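Local coordinates for protein sulfatase (Bacteroides fragilis CAG:558, PDB 6USS) that probably hydrolyses aryl sulfate esters as a calcium-dependent arylsulfatase of a human gut bacterium, at residues A[94-99]-A[132-137]; A[114-119]-A[124-129]; A[166-171]-A[181-186]; A[382-387]-A[396-401]. The protein carries 1 engineered substitution. All coordinates share one frame; numbering follows the deposited sequence.

Contact 1 (A[94-99]-A[132-137])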
# COMPACT_ATOMS: atom_id res chain seq x y z
N SER A 94 -14.23 -7.81 -12.34
CA SER A 94 -15.60 -7.55 -11.94
C SER A 94 -15.74 -7.55 -10.42
O SER A 94 -16.47 -6.72 -9.85
CB SER A 94 -16.54 -8.57 -12.57
OG SER A 94 -16.67 -8.35 -13.97
N LEU A 95 -15.07 -8.49 -9.74
CA LEU A 95 -15.08 -8.54 -8.29
C LEU A 95 -14.56 -7.25 -7.69
O LEU A 95 -15.19 -6.65 -6.80
CB LEU A 95 -14.23 -9.71 -7.80
CG LEU A 95 -13.81 -9.60 -6.33
CD1 LEU A 95 -14.96 -9.96 -5.41
CD2 LEU A 95 -12.60 -10.47 -6.05
N ILE A 96 -13.40 -6.80 -8.17
CA ILE A 96 -12.70 -5.67 -7.59
C ILE A 96 -13.33 -4.33 -7.98
O ILE A 96 -13.13 -3.32 -7.27
CB ILE A 96 -11.21 -5.76 -7.98
CG1 ILE A 96 -10.33 -5.23 -6.85
CG2 ILE A 96 -10.94 -5.04 -9.29
CD1 ILE A 96 -10.32 -6.11 -5.60
N THR A 97 -14.11 -4.28 -9.06
CA THR A 97 -14.71 -3.05 -9.53
C THR A 97 -16.22 -3.03 -9.46
O THR A 97 -16.81 -1.98 -9.73
CB THR A 97 -14.31 -2.76 -10.99
OG1 THR A 97 -14.92 -3.73 -11.86
CG2 THR A 97 -12.79 -2.75 -11.20
N GLY A 98 -16.87 -4.15 -9.14
CA GLY A 98 -18.33 -4.15 -9.09
C GLY A 98 -19.01 -3.94 -10.42
O GLY A 98 -20.20 -3.61 -10.46
N THR A 99 -18.27 -4.15 -11.51
CA THR A 99 -18.69 -3.87 -12.87
C THR A 99 -18.88 -5.19 -13.59
O THR A 99 -18.11 -6.13 -13.38
CB THR A 99 -17.62 -3.00 -13.56
OG1 THR A 99 -17.79 -1.62 -13.19
CG2 THR A 99 -17.67 -3.10 -15.04
N ASN A 132 -4.88 -4.17 -20.60
CA ASN A 132 -4.07 -3.75 -19.47
C ASN A 132 -4.79 -3.85 -18.14
O ASN A 132 -4.16 -3.61 -17.10
CB ASN A 132 -3.57 -2.31 -19.67
CG ASN A 132 -2.38 -2.22 -20.60
OD1 ASN A 132 -1.78 -3.24 -20.99
ND2 ASN A 132 -2.04 -1.00 -20.99
N GLY A 133 -6.09 -4.18 -18.14
CA GLY A 133 -6.76 -4.54 -16.90
C GLY A 133 -7.49 -3.39 -16.25
O GLY A 133 -8.11 -2.57 -16.93
N VAL A 134 -7.45 -3.30 -14.92
CA VAL A 134 -8.09 -2.19 -14.23
C VAL A 134 -7.05 -1.49 -13.37
O VAL A 134 -6.02 -2.06 -13.00
CB VAL A 134 -9.28 -2.66 -13.37
CG1 VAL A 134 -10.25 -3.48 -14.22
CG2 VAL A 134 -8.77 -3.44 -12.15
N CYS A 135 -7.33 -0.23 -13.04
CA CYS A 135 -6.56 0.53 -12.08
C CYS A 135 -7.48 1.62 -11.52
O CYS A 135 -8.63 1.76 -11.94
CB CYS A 135 -5.30 1.11 -12.73
SG CYS A 135 -5.67 2.27 -14.09
N GLN A 136 -6.95 2.40 -10.58
CA GLN A 136 -7.75 3.44 -9.94
C GLN A 136 -7.38 4.83 -10.43
O GLN A 136 -7.93 5.81 -9.91
CB GLN A 136 -7.61 3.39 -8.42
CG GLN A 136 -8.08 2.12 -7.77
CD GLN A 136 -8.20 2.27 -6.25
OE1 GLN A 136 -9.27 2.66 -5.74
NE2 GLN A 136 -7.11 1.98 -5.52
N VAL A 137 -6.49 4.95 -11.40
CA VAL A 137 -6.06 6.25 -11.92
C VAL A 137 -6.54 6.40 -13.36
O VAL A 137 -6.85 5.39 -14.01
CB VAL A 137 -4.54 6.41 -11.82
CG1 VAL A 137 -4.15 6.55 -10.37
CG2 VAL A 137 -3.86 5.20 -12.42
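Val-134 meets Ile-96 and Thr-97 where the short strand 133-135 passes the C-terminal end of helix 88-97. This helix also carries Cys-88, the engineered residue of the calcium site. The contact is buried in the sulfatase domain. It is small, with 88 Å² hidden in all. Ahead of the valine, the backbones of Asn-132 and Gly-133 bond to His-142 and Phe-144. These bonds hold the strand beside its parallel neighbour, strand 143-145. At Val-134 the side chain points at the helix, and its two methyls divide the work. CG1 stands anti to the carbonyl carbon, with chi1 -53°, and meets CG2 of Thr-97 tip to tip at 4.0 Å. CG2 of Val-134 lies 3.9 Å from CG2 of Ile-96. Those two side chains cross obliquely, and the longer branch of Ile-96 leads away from the strand. Thr-97 offers its methyl, while its hydroxyl is engaged in its own helix. A chi1 of 68° sets OG1 to bond with the carbonyl O of Cys-93, one turn earlier. Past the valine, Cys-135 turns its side chain off the helix and onto Thr-143 and His-180. Gln-136 ties the strand's exit to Ser-148, Glu-151 and His-180. What crosses between helix and strand is methyl against methyl. The contact therefore depends on shape and on exclusion of water.

Contact 2 (A[114-119]-A[124-129])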
# COMPACT_ATOMS: atom_id res chain seq x y z
N GLY A 114 0.00 -3.72 -23.11
CA GLY A 114 -0.40 -3.28 -24.43
C GLY A 114 -0.61 -4.35 -25.48
O GLY A 114 -0.80 -4.00 -26.65
N GLN A 115 -0.60 -5.63 -25.12
CA GLN A 115 -0.74 -6.68 -26.13
C GLN A 115 -1.90 -7.61 -25.80
O GLN A 115 -2.14 -7.93 -24.64
CB GLN A 115 0.54 -7.53 -26.26
CG GLN A 115 1.78 -6.76 -26.64
CD GLN A 115 3.04 -7.58 -26.37
OE1 GLN A 115 3.33 -8.54 -27.10
NE2 GLN A 115 3.78 -7.24 -25.30
N GLN A 116 -2.60 -8.03 -26.85
CA GLN A 116 -3.67 -9.01 -26.75
C GLN A 116 -3.09 -10.42 -26.63
O GLN A 116 -2.28 -10.83 -27.47
CB GLN A 116 -4.59 -8.91 -27.97
CG GLN A 116 -5.29 -7.57 -28.11
CD GLN A 116 -6.04 -7.40 -29.42
OE1 GLN A 116 -5.82 -8.14 -30.38
NE2 GLN A 116 -6.96 -6.44 -29.46
N THR A 117 -3.50 -11.16 -25.59
CA THR A 117 -3.17 -12.59 -25.48
C THR A 117 -4.04 -13.49 -26.37
O THR A 117 -3.74 -14.69 -26.50
CB THR A 117 -3.32 -13.05 -24.04
OG1 THR A 117 -4.69 -12.91 -23.66
CG2 THR A 117 -2.43 -12.24 -23.10
N ASP A 118 -5.10 -12.94 -26.97
CA ASP A 118 -6.01 -13.70 -27.82
C ASP A 118 -5.28 -14.52 -28.87
O ASP A 118 -4.32 -14.05 -29.51
CB ASP A 118 -6.98 -12.74 -28.50
CG ASP A 118 -7.73 -11.88 -27.51
OD1 ASP A 118 -7.26 -10.77 -27.17
OD2 ASP A 118 -8.80 -12.33 -27.05
N ARG A 119 -5.75 -15.75 -29.07
CA ARG A 119 -5.28 -16.58 -30.18
C ARG A 119 -5.60 -15.90 -31.51
O ARG A 119 -6.65 -15.26 -31.65
CB ARG A 119 -5.93 -17.96 -30.11
CG ARG A 119 -5.59 -18.87 -31.26
CD ARG A 119 -5.84 -20.34 -30.93
NE ARG A 119 -7.12 -20.58 -30.26
CZ ARG A 119 -8.10 -21.34 -30.75
NH1 ARG A 119 -7.97 -21.93 -31.94
NH2 ARG A 119 -9.23 -21.51 -30.04
N PHE A 124 -11.89 -13.51 -37.80
CA PHE A 124 -12.34 -12.27 -37.15
C PHE A 124 -11.19 -11.59 -36.44
O PHE A 124 -10.15 -12.20 -36.16
CB PHE A 124 -13.49 -12.52 -36.14
CG PHE A 124 -13.18 -13.60 -35.12
CD1 PHE A 124 -12.39 -13.32 -34.00
CD2 PHE A 124 -13.66 -14.90 -35.29
CE1 PHE A 124 -12.09 -14.32 -33.07
CE2 PHE A 124 -13.36 -15.89 -34.36
CZ PHE A 124 -12.57 -15.59 -33.25
N ASN A 125 -11.40 -10.31 -36.14
CA ASN A 125 -10.60 -9.55 -35.20
C ASN A 125 -11.35 -9.44 -33.89
O ASN A 125 -12.55 -9.20 -33.89
CB ASN A 125 -10.30 -8.14 -35.71
CG ASN A 125 -9.48 -8.17 -36.96
OD1 ASN A 125 -8.32 -8.60 -36.93
ND2 ASN A 125 -10.07 -7.73 -38.07
N VAL A 126 -10.64 -9.63 -32.78
CA VAL A 126 -11.28 -9.52 -31.47
C VAL A 126 -11.60 -8.06 -31.18
O VAL A 126 -11.12 -7.16 -31.89
CB VAL A 126 -10.39 -10.13 -30.37
CG1 VAL A 126 -10.22 -11.64 -30.60
CG2 VAL A 126 -9.05 -9.47 -30.36
N ALA A 127 -12.40 -7.81 -30.15
CA ALA A 127 -12.66 -6.45 -29.71
C ALA A 127 -11.36 -5.76 -29.33
O ALA A 127 -10.37 -6.41 -28.97
CB ALA A 127 -13.61 -6.43 -28.52
N ASP A 128 -11.35 -4.43 -29.43
CA ASP A 128 -10.21 -3.65 -28.94
C ASP A 128 -10.39 -3.51 -27.43
O ASP A 128 -10.74 -2.45 -26.91
CB ASP A 128 -10.12 -2.30 -29.63
CG ASP A 128 -8.90 -1.51 -29.20
OD1 ASP A 128 -8.04 -2.04 -28.47
OD2 ASP A 128 -8.82 -0.32 -29.58
N TRP A 129 -10.13 -4.61 -26.73
CA TRP A 129 -10.46 -4.74 -25.33
C TRP A 129 -9.31 -4.25 -24.43
O TRP A 129 -8.24 -3.86 -24.90
CB TRP A 129 -10.84 -6.20 -25.05
CG TRP A 129 -9.74 -7.22 -25.18
CD1 TRP A 129 -9.26 -7.80 -26.34
CD2 TRP A 129 -8.99 -7.81 -24.10
NE1 TRP A 129 -8.26 -8.71 -26.04
CE2 TRP A 129 -8.09 -8.74 -24.68
CE3 TRP A 129 -9.01 -7.65 -22.71
CZ2 TRP A 129 -7.20 -9.50 -23.90
CZ3 TRP A 129 -8.13 -8.41 -21.94
CH2 TRP A 129 -7.24 -9.32 -22.54
O HOH W 1 -6.90 -4.36 -27.38
O HOH W 2 -8.43 -6.06 -31.94
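Gln-116 faces Trp-129 and Asp-118 faces Val-126, so the two segments run antiparallel across a loop of the sulfatase domain. The CA atoms of Gln-116 and Trp-129 are 8.1 Å apart, and those of Asp-118 and Val-126 are 7.7 Å apart. Side chains and water fill this gap. An inverse gamma turn centred on Asp-128 bends the chain just before the tryptophan. NE1 of Trp-129 donates to OD1 of Asp-118 at 2.6 Å, with an angle of 147° at the hydrogen. OD1 receives it on its syn lone pair. The carboxylate stands nearly square to the indole, 88° between planes. OD2 of Asp-118 takes bonds from Asn-108, Asn-429 and the backbone N of His-430, which would favour the charged form. Val-126 wedges between the two polar side chains. Its CG1 is 4.0 Å from CB of Asp-118, and its CG2 is 3.5 Å from OE1 of Gln-116. The extended Gln-116 side chain slides past the indole, and its CG comes within 3.8 Å of NE1 of Trp-129. Its amide NE2 donates to two waters. One passes the link on to Val-126 O. Asp-128 OD1 bonds to His-142 NE2. The other water accepts from Gln-116 NE2 at 2.9 Å and donates to both Asp-128 OD1 and Trp-129 O.

Contact 3 (A[166-171]-A[181-186])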
# COMPACT_ATOMS: atom_id res chain seq x y z
N ALA A 166 -3.33 -12.03 -7.76
CA ALA A 166 -4.02 -10.75 -7.91
C ALA A 166 -4.58 -10.65 -9.32
O ALA A 166 -5.80 -10.71 -9.53
CB ALA A 166 -3.08 -9.59 -7.56
N HIS A 167 -3.70 -10.50 -10.31
CA HIS A 167 -4.09 -10.58 -11.71
C HIS A 167 -5.14 -9.51 -12.06
O HIS A 167 -6.15 -9.78 -12.70
CB HIS A 167 -4.59 -11.99 -12.01
CG HIS A 167 -4.67 -12.34 -13.47
ND1 HIS A 167 -5.49 -13.33 -13.96
CD2 HIS A 167 -4.01 -11.82 -14.54
CE1 HIS A 167 -5.34 -13.41 -15.27
NE2 HIS A 167 -4.45 -12.52 -15.65
N PHE A 168 -4.90 -8.27 -11.59
CA PHE A 168 -5.82 -7.15 -11.80
C PHE A 168 -5.38 -6.21 -12.91
O PHE A 168 -6.23 -5.54 -13.51
CB PHE A 168 -5.96 -6.30 -10.53
CG PHE A 168 -6.61 -7.00 -9.37
CD1 PHE A 168 -7.85 -7.63 -9.50
CD2 PHE A 168 -5.97 -7.02 -8.12
CE1 PHE A 168 -8.44 -8.27 -8.41
CE2 PHE A 168 -6.57 -7.67 -7.03
CZ PHE A 168 -7.80 -8.29 -7.17
N GLY A 169 -4.07 -6.12 -13.17
CA GLY A 169 -3.56 -5.22 -14.19
C GLY A 169 -2.38 -5.86 -14.89
O GLY A 169 -1.70 -6.73 -14.35
N ALA A 170 -2.16 -5.42 -16.13
CA ALA A 170 -1.06 -5.98 -16.89
C ALA A 170 0.26 -5.59 -16.24
O ALA A 170 0.33 -4.65 -15.45
CB ALA A 170 -1.11 -5.51 -18.34
N VAL A 171 1.31 -6.34 -16.56
CA VAL A 171 2.63 -6.02 -16.03
C VAL A 171 3.03 -4.61 -16.46
O VAL A 171 2.72 -4.16 -17.57
CB VAL A 171 3.66 -7.07 -16.48
CG1 VAL A 171 4.10 -6.84 -17.94
CG2 VAL A 171 4.86 -7.08 -15.53
N MET A 181 -4.25 -1.05 -5.62
CA MET A 181 -5.67 -1.36 -5.60
C MET A 181 -6.28 -1.23 -4.21
O MET A 181 -7.46 -1.52 -4.04
CB MET A 181 -5.89 -2.77 -6.15
CG MET A 181 -5.51 -2.90 -7.63
SD MET A 181 -6.46 -1.77 -8.67
CE MET A 181 -8.09 -2.54 -8.66
N GLY A 182 -5.53 -0.79 -3.21
CA GLY A 182 -6.10 -0.56 -1.90
C GLY A 182 -5.79 -1.59 -0.83
O GLY A 182 -6.38 -1.51 0.25
N PHE A 183 -4.89 -2.54 -1.08
CA PHE A 183 -4.46 -3.48 -0.05
C PHE A 183 -3.25 -2.92 0.72
O PHE A 183 -2.28 -2.46 0.11
CB PHE A 183 -4.12 -4.84 -0.67
CG PHE A 183 -5.33 -5.61 -1.15
CD1 PHE A 183 -6.06 -6.42 -0.28
CD2 PHE A 183 -5.73 -5.53 -2.49
CE1 PHE A 183 -7.18 -7.14 -0.73
CE2 PHE A 183 -6.85 -6.24 -2.95
CZ PHE A 183 -7.58 -7.05 -2.07
N GLU A 184 -3.33 -2.94 2.05
CA GLU A 184 -2.21 -2.47 2.85
C GLU A 184 -1.10 -3.51 2.97
O GLU A 184 0.05 -3.13 3.21
CB GLU A 184 -2.71 -2.08 4.24
CG GLU A 184 -3.71 -0.93 4.22
CD GLU A 184 -4.29 -0.66 5.59
OE1 GLU A 184 -4.62 -1.64 6.30
OE2 GLU A 184 -4.38 0.52 5.98
N VAL A 185 -1.44 -4.79 2.77
CA VAL A 185 -0.51 -5.91 2.87
C VAL A 185 -0.63 -6.76 1.60
O VAL A 185 -1.75 -7.11 1.19
CB VAL A 185 -0.79 -6.77 4.12
CG1 VAL A 185 0.06 -8.04 4.12
CG2 VAL A 185 -0.57 -5.95 5.40
N ASN A 186 0.51 -7.08 0.98
CA ASN A 186 0.55 -7.89 -0.24
C ASN A 186 1.46 -9.09 -0.02
O ASN A 186 2.65 -8.93 0.26
CB ASN A 186 1.05 -7.07 -1.44
CG ASN A 186 1.19 -7.91 -2.71
OD1 ASN A 186 0.67 -9.03 -2.79
ND2 ASN A 186 1.89 -7.38 -3.72
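Phe-168 packs against Met-181 and Phe-183 in the loop that joins two adjacent parallel strands, 159-164 and 185-187, of the large mixed sheet of the sulfatase fold. The direct interactions across the contact are apolar. CD2 of Phe-168 lies 4.2 Å from CG of Met-181. The neighbouring carbon of the Phe-168 ring, CE2, lies 4.3 Å from CE2 of Phe-183. The two phenyl groups thus touch through one carbon each. Met-181 is folded at chi2 and chi3, -60° and -73°. The fold brings its methyl CE against CG2 of Val-134. Around these three side chains the packing continues onto Ile-96 of helix 88-97 and onto Phe-254 and Tyr-256 of strand 253-258. The Phe-183 ring also meets His-162 edge-to-face.

Polar bonds hold the backbones on either side. Phe-168 bonds to Val-134 and Ala-170 to Asn-132, so the first segment is laced to the region of strand 133-135. The carbonyl of Met-181 accepts from Ser-148 OG. Farther along, Glu-184 bonds to His-180 of the second subunit, which brings this turn to the dimer interface.

The loop also runs near the metal site. The side chain of Phe-168 is about 11 Å from the bound calcium ion, and His-167 touches the engineered Cys-88. On one face of the Phe-168 ring the carbonyl O of Ala-166 sits over the centre, 3.6 Å above the plane.

Contact 4 (A[382-387]-A[396-401])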
# COMPACT_ATOMS: atom_id res chain seq x y z
N ASP A 382 -21.64 -8.90 -8.10
CA ASP A 382 -22.45 -8.68 -6.90
C ASP A 382 -21.63 -8.73 -5.61
O ASP A 382 -22.04 -8.13 -4.60
CB ASP A 382 -23.57 -9.72 -6.81
CG ASP A 382 -24.45 -9.76 -8.05
OD1 ASP A 382 -24.46 -8.78 -8.83
OD2 ASP A 382 -25.13 -10.80 -8.25
N PHE A 383 -20.51 -9.46 -5.62
CA PHE A 383 -19.64 -9.53 -4.44
C PHE A 383 -19.22 -8.14 -3.95
O PHE A 383 -19.04 -7.94 -2.74
CB PHE A 383 -18.39 -10.36 -4.76
CG PHE A 383 -18.60 -11.86 -4.71
CD1 PHE A 383 -19.59 -12.46 -5.47
CD2 PHE A 383 -17.77 -12.66 -3.94
CE1 PHE A 383 -19.77 -13.86 -5.44
CE2 PHE A 383 -17.95 -14.05 -3.90
CZ PHE A 383 -18.95 -14.65 -4.65
N TYR A 384 -19.08 -7.18 -4.89
CA TYR A 384 -18.61 -5.84 -4.53
C TYR A 384 -19.59 -5.10 -3.63
O TYR A 384 -19.23 -4.77 -2.48
CB TYR A 384 -18.27 -5.07 -5.81
CG TYR A 384 -17.73 -3.67 -5.71
CD1 TYR A 384 -18.51 -2.63 -5.23
CD2 TYR A 384 -16.46 -3.38 -6.19
CE1 TYR A 384 -18.02 -1.33 -5.20
CE2 TYR A 384 -15.96 -2.10 -6.18
CZ TYR A 384 -16.74 -1.08 -5.68
OH TYR A 384 -16.23 0.20 -5.67
N PRO A 385 -20.84 -4.83 -4.04
CA PRO A 385 -21.80 -4.24 -3.09
C PRO A 385 -22.03 -5.10 -1.87
O PRO A 385 -22.27 -4.55 -0.80
CB PRO A 385 -23.10 -4.11 -3.90
CG PRO A 385 -22.75 -4.41 -5.31
CD PRO A 385 -21.52 -5.25 -5.28
N SER A 386 -21.97 -6.43 -1.99
CA SER A 386 -22.30 -7.29 -0.85
C SER A 386 -21.25 -7.20 0.24
O SER A 386 -21.56 -7.15 1.43
CB SER A 386 -22.47 -8.75 -1.28
OG SER A 386 -23.40 -8.86 -2.34
N ILE A 387 -19.98 -7.16 -0.16
CA ILE A 387 -18.92 -7.12 0.84
C ILE A 387 -18.90 -5.75 1.53
O ILE A 387 -18.73 -5.66 2.75
CB ILE A 387 -17.58 -7.48 0.17
CG1 ILE A 387 -17.52 -9.00 -0.03
CG2 ILE A 387 -16.40 -6.97 1.00
CD1 ILE A 387 -16.56 -9.51 -1.10
N TYR A 396 -21.09 5.32 0.07
CA TYR A 396 -19.84 5.44 -0.67
C TYR A 396 -20.13 5.95 -2.07
O TYR A 396 -21.26 5.86 -2.56
CB TYR A 396 -19.08 4.10 -0.73
CG TYR A 396 -19.87 2.92 -1.26
CD1 TYR A 396 -20.62 2.13 -0.39
CD2 TYR A 396 -19.85 2.57 -2.61
CE1 TYR A 396 -21.33 1.05 -0.83
CE2 TYR A 396 -20.56 1.46 -3.06
CZ TYR A 396 -21.30 0.71 -2.16
OH TYR A 396 -22.02 -0.39 -2.54
N LYS A 397 -19.08 6.48 -2.70
CA LYS A 397 -19.10 6.95 -4.07
C LYS A 397 -18.02 6.22 -4.87
O LYS A 397 -16.98 5.84 -4.33
CB LYS A 397 -18.84 8.45 -4.15
CG LYS A 397 -19.62 9.29 -3.17
CD LYS A 397 -20.30 10.43 -3.92
CE LYS A 397 -21.58 10.88 -3.26
NZ LYS A 397 -22.50 11.53 -4.23
N THR A 398 -18.26 6.07 -6.17
CA THR A 398 -17.36 5.36 -7.06
C THR A 398 -17.24 6.15 -8.36
O THR A 398 -18.19 6.81 -8.77
CB THR A 398 -17.88 3.95 -7.34
OG1 THR A 398 -19.27 4.03 -7.69
CG2 THR A 398 -17.75 3.06 -6.12
N VAL A 399 -16.07 6.08 -9.01
CA VAL A 399 -15.95 6.73 -10.32
C VAL A 399 -16.76 5.99 -11.37
O VAL A 399 -17.25 6.60 -12.33
CB VAL A 399 -14.48 6.87 -10.77
CG1 VAL A 399 -13.69 7.76 -9.80
CG2 VAL A 399 -13.81 5.50 -10.95
N GLN A 400 -16.92 4.67 -11.23
CA GLN A 400 -17.58 3.84 -12.22
C GLN A 400 -18.95 3.41 -11.72
O GLN A 400 -19.16 3.29 -10.50
CB GLN A 400 -16.75 2.59 -12.53
CG GLN A 400 -16.86 1.47 -11.48
CD GLN A 400 -16.15 1.81 -10.16
OE1 GLN A 400 -15.70 2.94 -9.94
NE2 GLN A 400 -16.04 0.82 -9.28
N PRO A 401 -19.90 3.14 -12.62
CA PRO A 401 -21.19 2.57 -12.18
C PRO A 401 -20.99 1.19 -11.57
O PRO A 401 -20.06 0.47 -11.92
CB PRO A 401 -22.00 2.47 -13.48
CG PRO A 401 -21.25 3.25 -14.49
CD PRO A 401 -19.81 3.22 -14.08
O HOH W 3 -23.36 -1.90 -0.67
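Tyr-384, near the start of helix 383-390, reaches across to Tyr-396, Thr-398 and Gln-400 of the loop that follows the helix. Its CB leaves the helix with CG opposite the backbone N, chi1 -179°, and this carries the ring out from the helix. On one side of the ring, CD2 and CE2 lie against the backbone of Ile-96, Thr-97 and Gly-98. On the other side, CE1 lies 4.3 Å from CE2 of Tyr-396, which comes to the edge of the Tyr-384 ring, near its plane. CZ of Tyr-384 is 4.1 Å from NE2 of Gln-400. The amide of that glutamine is turned at 90° to the ring. At the tip, OH of Tyr-384 is 3.3 Å from the methyl CG2 of Thr-398. The same hydroxyl bonds to the carbonyl O of Thr-147.

Gln-400 is held by its own bonds. NE2 donates to Thr-97 O, and OE1 accepts from Thr-147 N. Thr-147 is thus gripped through its N-H by the glutamine and through its carbonyl by the tyrosine. Nearer the surface, Tyr-396 OH sits 4.1 Å from CB of Pro-385. A water in the plane of the Tyr-396 ring lies 2.8 Å from OH of Tyr-396 and donates to Pro-385 O at 2.9 Å.

Other side chains of the helix, Phe-383 and Ile-387, rest on strand 315-321. Here the following loop runs back past the helix. A helix packed on the central mixed sheet is characteristic of the alpha/beta sulfatase domain.

Contact 1 is the first to open, at the end of helix 88-97, and closes its loop at strand 133-135. Contact 2 is nested inside that loop and closes a short loop of its own. It is joined to contact 1 by a bond from Gly-114 N to Asn-132 OD1. Contact 3 opens after contact 1 has closed. It spans the link between strands 159-164 and 185-187. Contact 4 comes last and closes the loop that leaves helix 383-390, tying that helix to the chain before helix 408-412. None of the loops cross. Contact 1 is the hub: its strand is bonded through the backbone to the loop 166-171, and its helix end meets Tyr-384 and Gln-400.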